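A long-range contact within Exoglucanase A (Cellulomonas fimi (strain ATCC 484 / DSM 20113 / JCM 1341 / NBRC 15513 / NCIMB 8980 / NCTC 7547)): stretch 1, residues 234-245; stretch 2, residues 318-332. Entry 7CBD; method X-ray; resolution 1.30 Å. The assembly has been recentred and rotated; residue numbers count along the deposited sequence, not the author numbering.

Stretch 1 234-245: ANTTPLEEPLLS
Stretch 2 318-332: AYVDANRVDRRVHRG

This is a mixed contact in which an irregular segment, residues 234-245, lies antiparallel along a helix end and the loop that follows it, held by carboxylate-to-backbone and guanidinium hydrogen bonds at its middle and one end and by leucine packing at the other; 667 Å² is buried in all.

Stretch 1 has no regular helix or strand. Stretch 2 opens inside a helix that began earlier in the chain and runs to 323, and Arg324 (phi/psi -77/140) is the first residue to leave helical geometry. The register runs in opposite senses: CA atoms of Leu243 and Asn323 lie 6.0 Å apart, those of Glu241 and Val325 6.3 Å, those of Pro238 and Asp326 6.3 Å, and those of Asn235 and Gly332 9.5 Å.

Glu241 is the central clasp. With chi1 and chi2 both m (-80°, -71°), its side chain curls so that the carboxylate meets two successive amides beyond the helix: Val325 N donates to Glu241 OE1 at 2.8 Å and Asp326 N to Glu241 OE2 at 3.2 Å, both nearly straight. A two-oxygen acceptor suits two adjacent N-H groups. Water 2 extends the clasp, donating to Glu241 OE1 (2.7 Å) and Asn323 O (2.8 Å) and accepting from Leu244 N (3.2 Å).

Val325 (m) points toward stretch 1, where its two methyls meet two prolines: its CG2 lies 3.8 Å from Pro238 CB and its CG1 3.8 Å from Pro242 CD. Both proline rings are C-gamma endo and offer compact apolar surfaces to the branched side chain.

Leu244 (m, t) covers the helix end, with the largest buried area of any residue here. Leu244 CD2 approaches Tyr319 CE2 at 3.5 Å, and Leu244 CD1 lies 4.3 Å from Val320 CG1 and 3.8 Å from Arg324 CB. Tyr319 (t, chi2 86°) also places its hydroxyl at the contact, where water 3 links Tyr319 OH (2.6 Å) to Leu243 O (2.7 Å).

At the other end Arg328 (m, t, m) reaches across. Arg328 NH1 donates to Asn235 OD1 and Arg328 NH2 to Thr237 OG1, each at 2.9 Å, while Thr236 OG1 sits over one guanidinium face, 3.2 Å from Arg328 CZ, without hydrogen bonding. Asp326 (t) steadies this arginine through a salt bridge, Arg328 NH2 to Asp326 OD2 at 2.8 Å. Asn235 OD1 also accepts from Thr236 N at 2.8 Å, and Asn235 ND2 donates to water 1 (2.9 Å), which donates to Arg331 O (2.8 Å).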

# COMPACT_ATOMS: atom_id res chain seq x y z
N ALA A 234 -0.54 -1.21 -1.60
CA ALA A 234 -0.51 -2.03 -2.80
C ALA A 234 -1.89 -2.47 -3.26
O ALA A 234 -1.99 -3.35 -4.11
CB ALA A 234 0.43 -3.23 -2.66
N ASN A 235 -2.95 -1.86 -2.75
CA ASN A 235 -4.31 -2.17 -3.16
C ASN A 235 -4.90 -0.99 -3.91
O ASN A 235 -4.21 0.00 -4.20
CB ASN A 235 -5.17 -2.61 -1.96
CG ASN A 235 -6.25 -3.61 -2.35
OD1 ASN A 235 -7.31 -3.23 -2.87
ND2 ASN A 235 -5.99 -4.89 -2.14
N THR A 236 -6.17 -1.11 -4.27
CA THR A 236 -6.83 -0.16 -5.14
C THR A 236 -8.17 0.32 -4.61
O THR A 236 -8.85 1.08 -5.31
CB THR A 236 -7.02 -0.75 -6.55
OG1 THR A 236 -7.81 -1.94 -6.47
CG2 THR A 236 -5.68 -1.07 -7.18
N THR A 237 -8.57 -0.06 -3.40
CA THR A 237 -9.87 0.35 -2.90
C THR A 237 -9.93 1.87 -2.86
O THR A 237 -8.98 2.51 -2.38
CB THR A 237 -10.07 -0.24 -1.51
OG1 THR A 237 -10.02 -1.67 -1.62
CG2 THR A 237 -11.41 0.19 -0.94
N PRO A 238 -10.99 2.49 -3.39
CA PRO A 238 -10.97 3.95 -3.56
C PRO A 238 -10.86 4.70 -2.24
O PRO A 238 -11.29 4.22 -1.18
CB PRO A 238 -12.31 4.27 -4.25
CG PRO A 238 -13.12 3.05 -4.13
CD PRO A 238 -12.18 1.89 -4.00
N LEU A 239 -10.30 5.90 -2.33
CA LEU A 239 -10.27 6.80 -1.20
C LEU A 239 -11.68 7.13 -0.74
O LEU A 239 -12.01 7.04 0.45
CB LEU A 239 -9.50 8.07 -1.60
CG LEU A 239 -9.23 9.07 -0.48
CD1 LEU A 239 -8.34 8.44 0.60
CD2 LEU A 239 -8.59 10.32 -1.04
N GLU A 240 -12.54 7.52 -1.69
CA GLU A 240 -13.95 7.79 -1.44
C GLU A 240 -14.77 7.24 -2.59
O GLU A 240 -14.32 7.22 -3.74
CB GLU A 240 -14.24 9.29 -1.32
CG GLU A 240 -13.77 9.91 -0.02
CD GLU A 240 -14.44 11.23 0.28
OE1 GLU A 240 -14.14 12.21 -0.42
OE2 GLU A 240 -15.26 11.29 1.22
N GLU A 241 -15.98 6.77 -2.27
CA GLU A 241 -16.98 6.47 -3.28
C GLU A 241 -17.91 7.68 -3.37
O GLU A 241 -18.81 7.81 -2.53
CB GLU A 241 -17.76 5.21 -2.92
CG GLU A 241 -17.01 3.91 -3.25
CD GLU A 241 -16.91 3.64 -4.74
OE1 GLU A 241 -17.44 4.42 -5.55
OE2 GLU A 241 -16.28 2.62 -5.11
N PRO A 242 -17.73 8.57 -4.34
CA PRO A 242 -18.46 9.85 -4.31
C PRO A 242 -19.96 9.71 -4.51
O PRO A 242 -20.73 10.52 -3.97
CB PRO A 242 -17.82 10.65 -5.45
CG PRO A 242 -17.28 9.59 -6.38
CD PRO A 242 -16.79 8.49 -5.47
N LEU A 243 -20.39 8.73 -5.30
CA LEU A 243 -21.80 8.54 -5.57
C LEU A 243 -22.44 7.62 -4.55
O LEU A 243 -23.62 7.80 -4.21
CB LEU A 243 -22.00 8.01 -6.99
CG LEU A 243 -21.36 8.85 -8.11
CD1 LEU A 243 -21.61 8.22 -9.47
CD2 LEU A 243 -21.86 10.30 -8.08
N LEU A 244 -21.69 6.67 -4.01
CA LEU A 244 -22.17 5.76 -2.99
C LEU A 244 -21.67 6.20 -1.61
O LEU A 244 -20.93 5.50 -0.93
CB LEU A 244 -21.73 4.33 -3.31
CG LEU A 244 -22.19 3.77 -4.66
CD1 LEU A 244 -21.60 2.39 -4.91
CD2 LEU A 244 -23.72 3.71 -4.72
N SER A 245 -22.09 7.41 -1.22
CA SER A 245 -21.58 8.06 -0.03
C SER A 245 -22.31 7.65 1.24
O SER A 245 -21.91 8.08 2.33
CB SER A 245 -21.64 9.58 -0.19
OG SER A 245 -22.99 10.00 -0.32
N ALA A 318 -27.69 -3.42 -9.73
CA ALA A 318 -27.54 -2.48 -10.84
C ALA A 318 -27.15 -1.10 -10.33
O ALA A 318 -26.31 -0.41 -10.93
CB ALA A 318 -28.84 -2.41 -11.64
N TYR A 319 -27.75 -0.68 -9.21
CA TYR A 319 -27.43 0.62 -8.63
C TYR A 319 -25.96 0.68 -8.22
O TYR A 319 -25.25 1.63 -8.55
CB TYR A 319 -28.32 0.87 -7.42
CG TYR A 319 -28.17 2.24 -6.81
CD1 TYR A 319 -28.88 3.33 -7.30
CD2 TYR A 319 -27.32 2.45 -5.72
CE1 TYR A 319 -28.74 4.59 -6.73
CE2 TYR A 319 -27.18 3.70 -5.14
CZ TYR A 319 -27.90 4.77 -5.65
OH TYR A 319 -27.78 6.03 -5.10
N VAL A 320 -25.50 -0.33 -7.48
CA VAL A 320 -24.12 -0.33 -7.03
C VAL A 320 -23.17 -0.45 -8.21
O VAL A 320 -22.18 0.28 -8.29
CB VAL A 320 -23.89 -1.44 -5.98
CG1 VAL A 320 -22.40 -1.72 -5.79
CG2 VAL A 320 -24.54 -1.03 -4.66
N ASP A 321 -23.48 -1.33 -9.16
CA ASP A 321 -22.55 -1.58 -10.26
C ASP A 321 -22.45 -0.38 -11.21
O ASP A 321 -21.40 -0.16 -11.82
CB ASP A 321 -22.93 -2.86 -11.00
CG ASP A 321 -22.68 -4.11 -10.17
OD1 ASP A 321 -21.97 -4.02 -9.14
OD2 ASP A 321 -23.19 -5.19 -10.56
N ALA A 322 -23.52 0.40 -11.34
CA ALA A 322 -23.45 1.59 -12.19
C ALA A 322 -22.78 2.76 -11.49
O ALA A 322 -22.23 3.64 -12.16
CB ALA A 322 -24.86 2.00 -12.63
N ASN A 323 -22.80 2.79 -10.16
CA ASN A 323 -22.41 3.98 -9.42
C ASN A 323 -21.10 3.86 -8.66
O ASN A 323 -20.58 4.88 -8.20
CB ASN A 323 -23.54 4.41 -8.46
CG ASN A 323 -24.75 4.91 -9.21
OD1 ASN A 323 -24.63 5.73 -10.12
ND2 ASN A 323 -25.93 4.42 -8.84
N ARG A 324 -20.54 2.66 -8.52
CA ARG A 324 -19.26 2.51 -7.85
C ARG A 324 -18.12 2.93 -8.77
O ARG A 324 -18.13 2.65 -9.97
CB ARG A 324 -19.05 1.05 -7.41
CG ARG A 324 -19.05 -0.02 -8.51
CD ARG A 324 -18.93 -1.37 -7.84
NE ARG A 324 -19.35 -2.55 -8.60
CZ ARG A 324 -18.52 -3.34 -9.28
NH1 ARG A 324 -17.24 -3.04 -9.40
NH2 ARG A 324 -19.00 -4.43 -9.86
N VAL A 325 -17.13 3.62 -8.19
CA VAL A 325 -15.94 3.96 -8.96
C VAL A 325 -14.97 2.79 -9.00
O VAL A 325 -14.24 2.62 -9.99
CB VAL A 325 -15.28 5.28 -8.53
CG1 VAL A 325 -16.29 6.42 -8.57
CG2 VAL A 325 -14.64 5.16 -7.15
N ASP A 326 -14.91 1.97 -7.94
CA ASP A 326 -14.10 0.76 -7.98
C ASP A 326 -14.71 -0.17 -9.02
O ASP A 326 -15.82 -0.66 -8.84
CB ASP A 326 -14.12 0.11 -6.60
CG ASP A 326 -13.13 -1.04 -6.47
OD1 ASP A 326 -12.80 -1.69 -7.48
OD2 ASP A 326 -12.69 -1.30 -5.33
N ARG A 327 -13.98 -0.40 -10.12
CA ARG A 327 -14.50 -1.18 -11.23
C ARG A 327 -14.04 -2.64 -11.20
O ARG A 327 -14.23 -3.36 -12.18
CB ARG A 327 -14.12 -0.54 -12.58
CG ARG A 327 -14.52 0.92 -12.75
CD ARG A 327 -15.98 1.19 -12.42
NE ARG A 327 -16.88 0.36 -13.21
CZ ARG A 327 -18.19 0.24 -12.99
NH1 ARG A 327 -18.92 -0.56 -13.75
NH2 ARG A 327 -18.78 0.93 -12.01
N ARG A 328 -13.45 -3.09 -10.10
CA ARG A 328 -13.00 -4.47 -10.02
C ARG A 328 -14.17 -5.45 -10.08
O ARG A 328 -15.33 -5.11 -9.82
CB ARG A 328 -12.24 -4.70 -8.72
CG ARG A 328 -10.85 -4.12 -8.72
CD ARG A 328 -10.14 -4.44 -7.43
NE ARG A 328 -10.66 -3.64 -6.34
CZ ARG A 328 -10.13 -3.62 -5.12
NH1 ARG A 328 -9.10 -4.40 -4.82
NH2 ARG A 328 -10.65 -2.83 -4.19
N VAL A 329 -13.85 -6.69 -10.45
CA VAL A 329 -14.83 -7.77 -10.39
C VAL A 329 -15.30 -7.99 -8.96
O VAL A 329 -16.47 -8.29 -8.71
CB VAL A 329 -14.24 -9.05 -11.01
CG1 VAL A 329 -15.28 -10.16 -11.06
CG2 VAL A 329 -13.69 -8.78 -12.42
N HIS A 330 -14.40 -7.82 -7.99
CA HIS A 330 -14.64 -8.16 -6.59
C HIS A 330 -13.56 -7.47 -5.79
O HIS A 330 -12.44 -7.30 -6.27
CB HIS A 330 -14.56 -9.68 -6.42
CG HIS A 330 -14.92 -10.17 -5.04
ND1 HIS A 330 -14.04 -10.11 -3.98
CD2 HIS A 330 -16.04 -10.78 -4.58
CE1 HIS A 330 -14.62 -10.63 -2.91
NE2 HIS A 330 -15.83 -11.04 -3.25
N ARG A 331 -13.91 -7.05 -4.57
CA ARG A 331 -13.00 -6.25 -3.76
C ARG A 331 -11.80 -7.03 -3.24
O ARG A 331 -10.88 -6.42 -2.68
CB ARG A 331 -13.75 -5.62 -2.60
CG ARG A 331 -14.96 -4.80 -3.02
CD ARG A 331 -15.66 -4.18 -1.84
NE ARG A 331 -15.00 -2.93 -1.45
CZ ARG A 331 -15.06 -2.38 -0.24
NH1 ARG A 331 -14.48 -1.20 -0.04
NH2 ARG A 331 -15.70 -2.97 0.75
N GLY A 332 -11.80 -8.36 -3.38
CA GLY A 332 -10.67 -9.19 -3.01
C GLY A 332 -9.61 -9.32 -4.08
O GLY A 332 -8.63 -10.04 -3.89
O HOH W 1 -8.07 -6.81 -2.84
O HOH W 2 -19.32 6.24 -6.07
O HOH W 3 -25.93 6.65 -3.33